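Side-chain contacts in NolR (PDB 4OMZ), which probably acts as a DNA-binding transcription factor of the ArsR family, regulating nodulation and symbiosis genes in the rhizobium Sinorhizobium fredii: residues A[88-91]-A[92-96]; A[32-35]-A[36-40]. All blocks are in the same frame, centred on the assembly; numbering follows the deposited sequence.

Interaction 1. Residues A[88-91]-A[92-96]; sequences DSVM and KILGA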
ATOM      1  N   ASP A  88       6.829  12.279  -4.956  1.00 19.35           N
ATOM      2  CA  ASP A  88       7.030  12.477  -3.527  1.00 23.28           C
ATOM      3  C   ASP A  88       6.278  11.418  -2.708  1.00 24.11           C
ATOM      4  O   ASP A  88       6.780  10.935  -1.690  1.00 18.86           O
ATOM      5  CB  ASP A  88       6.596  13.882  -3.117  1.00 30.78           C
ATOM      6  CG  ASP A  88       6.657  14.091  -1.620  1.00 45.46           C
ATOM      7  OD1 ASP A  88       7.766  14.327  -1.100  1.00 49.24           O
ATOM      8  OD2 ASP A  88       5.593  14.026  -0.966  1.00 54.86           O
ATOM      9  N   SER A  89       5.075  11.068  -3.158  1.00 19.17           N
ATOM     10  CA  SER A  89       4.271  10.027  -2.519  1.00 23.04           C
ATOM     11  C   SER A  89       4.990   8.677  -2.484  1.00 29.50           C
ATOM     12  O   SER A  89       5.132   8.052  -1.419  1.00 25.85           O
ATOM     13  CB  SER A  89       2.941   9.867  -3.252  1.00 31.33           C
ATOM     14  OG  SER A  89       2.163  11.042  -3.166  1.00 48.08           O
ATOM     15  N   VAL A  90       5.435   8.235  -3.659  1.00 32.00           N
ATOM     16  CA  VAL A  90       6.143   6.968  -3.781  1.00 38.59           C
ATOM     17  C   VAL A  90       7.370   6.984  -2.884  1.00 34.31           C
ATOM     18  O   VAL A  90       7.643   6.018  -2.179  1.00 40.71           O
ATOM     19  CB  VAL A  90       6.570   6.675  -5.244  1.00 18.55           C
ATOM     20  CG1 VAL A  90       7.530   5.494  -5.295  1.00 19.04           C
ATOM     21  CG2 VAL A  90       5.349   6.392  -6.101  1.00 18.76           C
ATOM     22  N   MET A  91       8.092   8.097  -2.881  1.00 24.97           N
ATOM     23  CA  MET A  91       9.289   8.181  -2.063  1.00 28.89           C
ATOM     24  C   MET A  91       8.975   8.109  -0.573  1.00 27.22           C
ATOM     25  O   MET A  91       9.728   7.501   0.189  1.00 33.31           O
ATOM     26  CB  MET A  91      10.068   9.457  -2.387  1.00 23.85           C
ATOM     27  CG  MET A  91      11.017   9.268  -3.557  1.00 23.37           C
ATOM     28  SD  MET A  91      11.558  10.802  -4.319  1.00 56.70           S
ATOM     29  CE  MET A  91      11.490  10.316  -6.039  1.00 60.43           C
ATOM     30  N   LYS A  92       7.865   8.704  -0.152  1.00 18.73           N
ATOM     31  CA  LYS A  92       7.491   8.634   1.255  1.00 22.77           C
ATOM     32  C   LYS A  92       7.115   7.210   1.653  1.00 24.97           C
ATOM     33  O   LYS A  92       7.499   6.735   2.728  1.00 24.74           O
ATOM     34  CB  LYS A  92       6.348   9.597   1.566  1.00 19.24           C
ATOM     35  CG  LYS A  92       6.822  11.030   1.761  1.00 19.99           C
ATOM     36  CD  LYS A  92       5.684  12.032   1.673  1.00 23.69           C
ATOM     37  CE  LYS A  92       6.165  13.414   2.051  1.00 24.82           C
ATOM     38  NZ  LYS A  92       5.845  13.730   3.465  1.00 47.53           N
ATOM     39  N   ILE A  93       6.378   6.517   0.788  1.00 26.27           N
ATOM     40  CA  ILE A  93       6.003   5.142   1.107  1.00 35.22           C
ATOM     41  C   ILE A  93       7.234   4.235   1.116  1.00 36.37           C
ATOM     42  O   ILE A  93       7.386   3.410   2.014  1.00 41.28           O
ATOM     43  CB  ILE A  93       4.950   4.591   0.134  1.00 29.02           C
ATOM     44  CG1 ILE A  93       3.648   5.385   0.278  1.00 25.09           C
ATOM     45  CG2 ILE A  93       4.683   3.120   0.413  1.00 18.85           C
ATOM     46  CD1 ILE A  93       3.091   5.389   1.680  1.00 18.80           C
ATOM     47  N   LEU A  94       8.121   4.407   0.138  1.00 34.23           N
ATOM     48  CA  LEU A  94       9.363   3.636   0.099  1.00 29.01           C
ATOM     49  C   LEU A  94      10.195   3.926   1.338  1.00 25.02           C
ATOM     50  O   LEU A  94      10.894   3.052   1.828  1.00 21.19           O
ATOM     51  CB  LEU A  94      10.185   3.935  -1.162  1.00 20.03           C
ATOM     52  CG  LEU A  94       9.741   3.423  -2.537  1.00 20.09           C
ATOM     53  CD1 LEU A  94      10.814   3.730  -3.572  1.00 22.33           C
ATOM     54  CD2 LEU A  94       9.465   1.938  -2.510  1.00 20.75           C
ATOM     55  N   GLY A  95      10.132   5.159   1.832  1.00 20.15           N
ATOM     56  CA  GLY A  95      10.836   5.526   3.047  1.00 20.96           C
ATOM     57  C   GLY A  95      10.270   4.764   4.232  1.00 31.58           C
ATOM     58  O   GLY A  95      11.009   4.214   5.056  1.00 22.27           O
ATOM     59  N   ALA A  96       8.943   4.740   4.316  1.00 37.53           N
ATOM     60  CA  ALA A  96       8.262   3.998   5.366  1.00 27.30           C
ATOM     61  C   ALA A  96       8.654   2.523   5.343  1.00 22.97           C
ATOM     62  O   ALA A  96       9.081   1.979   6.353  1.00 25.44           O
ATOM     63  CB  ALA A  96       6.763   4.149   5.221  1.00 20.56           C
TER

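Interaction 2. Residues A[32-35]-A[36-40]; sequences LLIL and DSLVK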
ATOM      1  N   LEU A  32       6.359  -2.655  -7.010  1.00 41.40           N
ATOM      2  CA  LEU A  32       7.278  -2.168  -5.993  1.00 41.33           C
ATOM      3  C   LEU A  32       8.717  -2.181  -6.514  1.00 42.13           C
ATOM      4  O   LEU A  32       9.461  -1.205  -6.346  1.00 42.14           O
ATOM      5  CB  LEU A  32       7.146  -3.021  -4.733  1.00 41.19           C
ATOM      6  CG  LEU A  32       6.968  -2.310  -3.397  1.00 40.53           C
ATOM      7  CD1 LEU A  32       6.062  -1.101  -3.545  1.00 39.81           C
ATOM      8  CD2 LEU A  32       6.383  -3.282  -2.389  1.00 40.31           C
ATOM      9  N   LEU A  33       9.095  -3.281  -7.168  1.00 47.11           N
ATOM     10  CA  LEU A  33      10.428  -3.407  -7.761  1.00 45.82           C
ATOM     11  C   LEU A  33      10.641  -2.384  -8.885  1.00 43.90           C
ATOM     12  O   LEU A  33      11.711  -1.761  -8.998  1.00 44.09           O
ATOM     13  CB  LEU A  33      10.643  -4.829  -8.282  1.00 45.14           C
ATOM     14  CG  LEU A  33      10.659  -5.919  -7.206  1.00 45.79           C
ATOM     15  CD1 LEU A  33      10.673  -7.299  -7.834  1.00 45.56           C
ATOM     16  CD2 LEU A  33      11.849  -5.744  -6.272  1.00 44.86           C
ATOM     17  N   ILE A  34       9.610  -2.224  -9.711  1.00 43.51           N
ATOM     18  CA  ILE A  34       9.595  -1.218 -10.765  1.00 43.51           C
ATOM     19  C   ILE A  34       9.803   0.190 -10.199  1.00 48.07           C
ATOM     20  O   ILE A  34      10.644   0.933 -10.685  1.00 43.38           O
ATOM     21  CB  ILE A  34       8.276  -1.250 -11.557  1.00 43.25           C
ATOM     22  CG1 ILE A  34       8.169  -2.544 -12.367  1.00 43.97           C
ATOM     23  CG2 ILE A  34       8.168  -0.032 -12.465  1.00 43.15           C
ATOM     24  CD1 ILE A  34       6.761  -2.865 -12.827  1.00 43.76           C
ATOM     25  N   LEU A  35       9.032   0.556  -9.178  1.00 42.28           N
ATOM     26  CA  LEU A  35       9.136   1.893  -8.596  1.00 46.17           C
ATOM     27  C   LEU A  35      10.481   2.119  -7.918  1.00 42.33           C
ATOM     28  O   LEU A  35      11.008   3.226  -7.940  1.00 42.46           O
ATOM     29  CB  LEU A  35       8.005   2.140  -7.589  1.00 41.06           C
ATOM     30  CG  LEU A  35       6.645   2.492  -8.190  1.00 40.54           C
ATOM     31  CD1 LEU A  35       5.561   2.413  -7.142  1.00 39.78           C
ATOM     32  CD2 LEU A  35       6.682   3.872  -8.817  1.00 40.54           C
ATOM     33  N   ASP A  36      11.034   1.069  -7.316  1.00 49.92           N
ATOM     34  CA  ASP A  36      12.362   1.155  -6.717  1.00 47.67           C
ATOM     35  C   ASP A  36      13.377   1.512  -7.807  1.00 47.09           C
ATOM     36  O   ASP A  36      14.093   2.535  -7.741  1.00 47.66           O
ATOM     37  CB  ASP A  36      12.725  -0.166  -6.039  1.00 43.44           C
ATOM     38  CG  ASP A  36      13.689   0.014  -4.884  1.00 55.82           C
ATOM     39  OD1 ASP A  36      13.323   0.704  -3.910  1.00 58.30           O
ATOM     40  OD2 ASP A  36      14.806  -0.541  -4.943  1.00 64.16           O
ATOM     41  N   SER A  37      13.361   0.705  -8.861  1.00 44.24           N
ATOM     42  CA  SER A  37      14.277   0.897  -9.969  1.00 44.95           C
ATOM     43  C   SER A  37      14.116   2.275 -10.619  1.00 44.79           C
ATOM     44  O   SER A  37      15.100   2.958 -10.886  1.00 45.28           O
ATOM     45  CB  SER A  37      14.065  -0.208 -11.000  1.00 45.36           C
ATOM     46  OG  SER A  37      14.088  -1.480 -10.382  1.00 45.54           O
ATOM     47  N   LEU A  38      12.874   2.687 -10.847  1.00 46.82           N
ATOM     48  CA  LEU A  38      12.583   3.963 -11.491  1.00 44.04           C
ATOM     49  C   LEU A  38      12.907   5.149 -10.593  1.00 43.90           C
ATOM     50  O   LEU A  38      13.152   6.253 -11.083  1.00 44.11           O
ATOM     51  CB  LEU A  38      11.118   4.019 -11.915  1.00 43.44           C
ATOM     52  CG  LEU A  38      10.753   3.109 -13.085  1.00 43.74           C
ATOM     53  CD1 LEU A  38       9.352   3.412 -13.590  1.00 43.23           C
ATOM     54  CD2 LEU A  38      11.775   3.283 -14.198  1.00 48.64           C
ATOM     55  N   VAL A  39      12.894   4.937  -9.282  1.00 47.08           N
ATOM     56  CA  VAL A  39      13.304   6.007  -8.384  1.00 57.88           C
ATOM     57  C   VAL A  39      14.812   6.185  -8.469  1.00 60.94           C
ATOM     58  O   VAL A  39      15.308   7.310  -8.398  1.00 44.84           O
ATOM     59  CB  VAL A  39      12.890   5.733  -6.915  1.00 48.11           C
ATOM     60  CG1 VAL A  39      13.818   6.445  -5.945  1.00 43.70           C
ATOM     61  CG2 VAL A  39      11.457   6.169  -6.681  1.00 45.30           C
ATOM     62  N   LYS A  40      15.555   5.104  -8.702  1.00 62.39           N
ATOM     63  CA  LYS A  40      17.002   5.304  -8.625  1.00 73.94           C
ATOM     64  C   LYS A  40      17.669   5.446  -9.996  1.00 80.44           C
ATOM     65  O   LYS A  40      18.859   5.758 -10.068  1.00 84.77           O
ATOM     66  CB  LYS A  40      17.690   4.171  -7.851  1.00 79.61           C
ATOM     67  CG  LYS A  40      16.779   3.319  -7.004  1.00 80.05           C
ATOM     68  CD  LYS A  40      16.454   3.997  -5.685  1.00 75.70           C
ATOM     69  CE  LYS A  40      16.020   2.999  -4.623  1.00 71.41           C
ATOM     70  NZ  LYS A  40      17.183   2.266  -4.043  1.00 70.26           N
TER

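Interaction 1. Residues A[88-91]-A[92-96]
The carboxylate of D88 meets the aliphatic end of K92 one turn along helix 88-101, the C-terminal helix of this winged helix-turn-helix protein. K92 CE lies close to the carboxylate plane, beyond OD2, and CD stands clearly above the same face. The contact runs mainly through D88 OD2, 3.1 Å from K92 CE. The first torsion of D88 (174°) turns CG away from its backbone N and places the acid beside its carbonyl. K92 then climbs back along the helix past D88 O. A bend at its last torsion (-98°) turns the ammonium away from the acid, and D88 OD2 and K92 NZ are 4.4 Å apart, too far for a salt bridge. K92 NZ instead forms one with E99 of the second subunit. Replacing K92 with an alanine would probably leave that E99 without its charged mate and strip the methylene contact from D88 OD2. The backbone beneath is regular: L94 N donates to V90 O at 2.9 Å. On a different face, V90 and L94 run alongside each other toward helix 29-40. There V90 CG1 lies 4.1 Å from L94 CG.

Interaction 2. Residues A[32-35]-A[36-40]
L38 leans back on I34 across one turn of helix 29-40, which lies in the core of the winged helix-turn-helix fold. L38 CB sits 3.4 Å from I34 O. CG of L38 stays close to that same oxygen; the first torsion (-71°) sets it beside its own backbone N. CG also comes within 4.1 Å of I34 CG2. At the tip, L38 CD1 packs on I34 CG2 at 3.8 Å. The two side chains extend in roughly the same direction. Both reach L48 of helix 45-51, and I34 also touches L59, H62 and L66 of helix 56-68. The pair therefore joins helix 29-40 to the helices of the DNA-binding unit.

The backbone of this turn closes with L38 N donating to I34 O. D36 and V39 lie toward helix 88-101, where both touch L94. A salt bridge from D36 OD2 to K40 NZ is long, at 3.8 Å, and the K40 side chain is doubtfully placed.

S37 adds a side-chain bond to the backbone ladder. Its first torsion (-51°) swings OG beside its backbone N and back toward the preceding turn. L33 O thus takes two bonds from one residue, which gives the buried hydroxyl an acceptor and probably limits its rotation. The two donors reach L33 O from opposite faces of the carbonyl plane: S37 N at 3.0 Å and S37 OG at 2.8 Å.

In the fold
Interaction 2 comes first along the chain, on helix 29-40. Interaction 1 follows on helix 88-101, after the helix-turn-helix and the strands 73-77 and 80-84. Their centres are 11 Å apart and the two helices touch. V90 CG2 packs on L35 CD2 at 3.9 Å, and L94 CD1 reaches V39 CG2 at 4.0 Å. All four segments belong to the ArsR-type winged helix-turn-helix fold. Helix 29-40 faces the DNA-binding helices and also meets the second subunit, through L32, L33 and S37. Helix 88-101 packs against the same helix of the second subunit, through I93 and A96. Together they connect the subunit interface with the helix-turn-helix, consistent with a dimeric DNA-binding regulator.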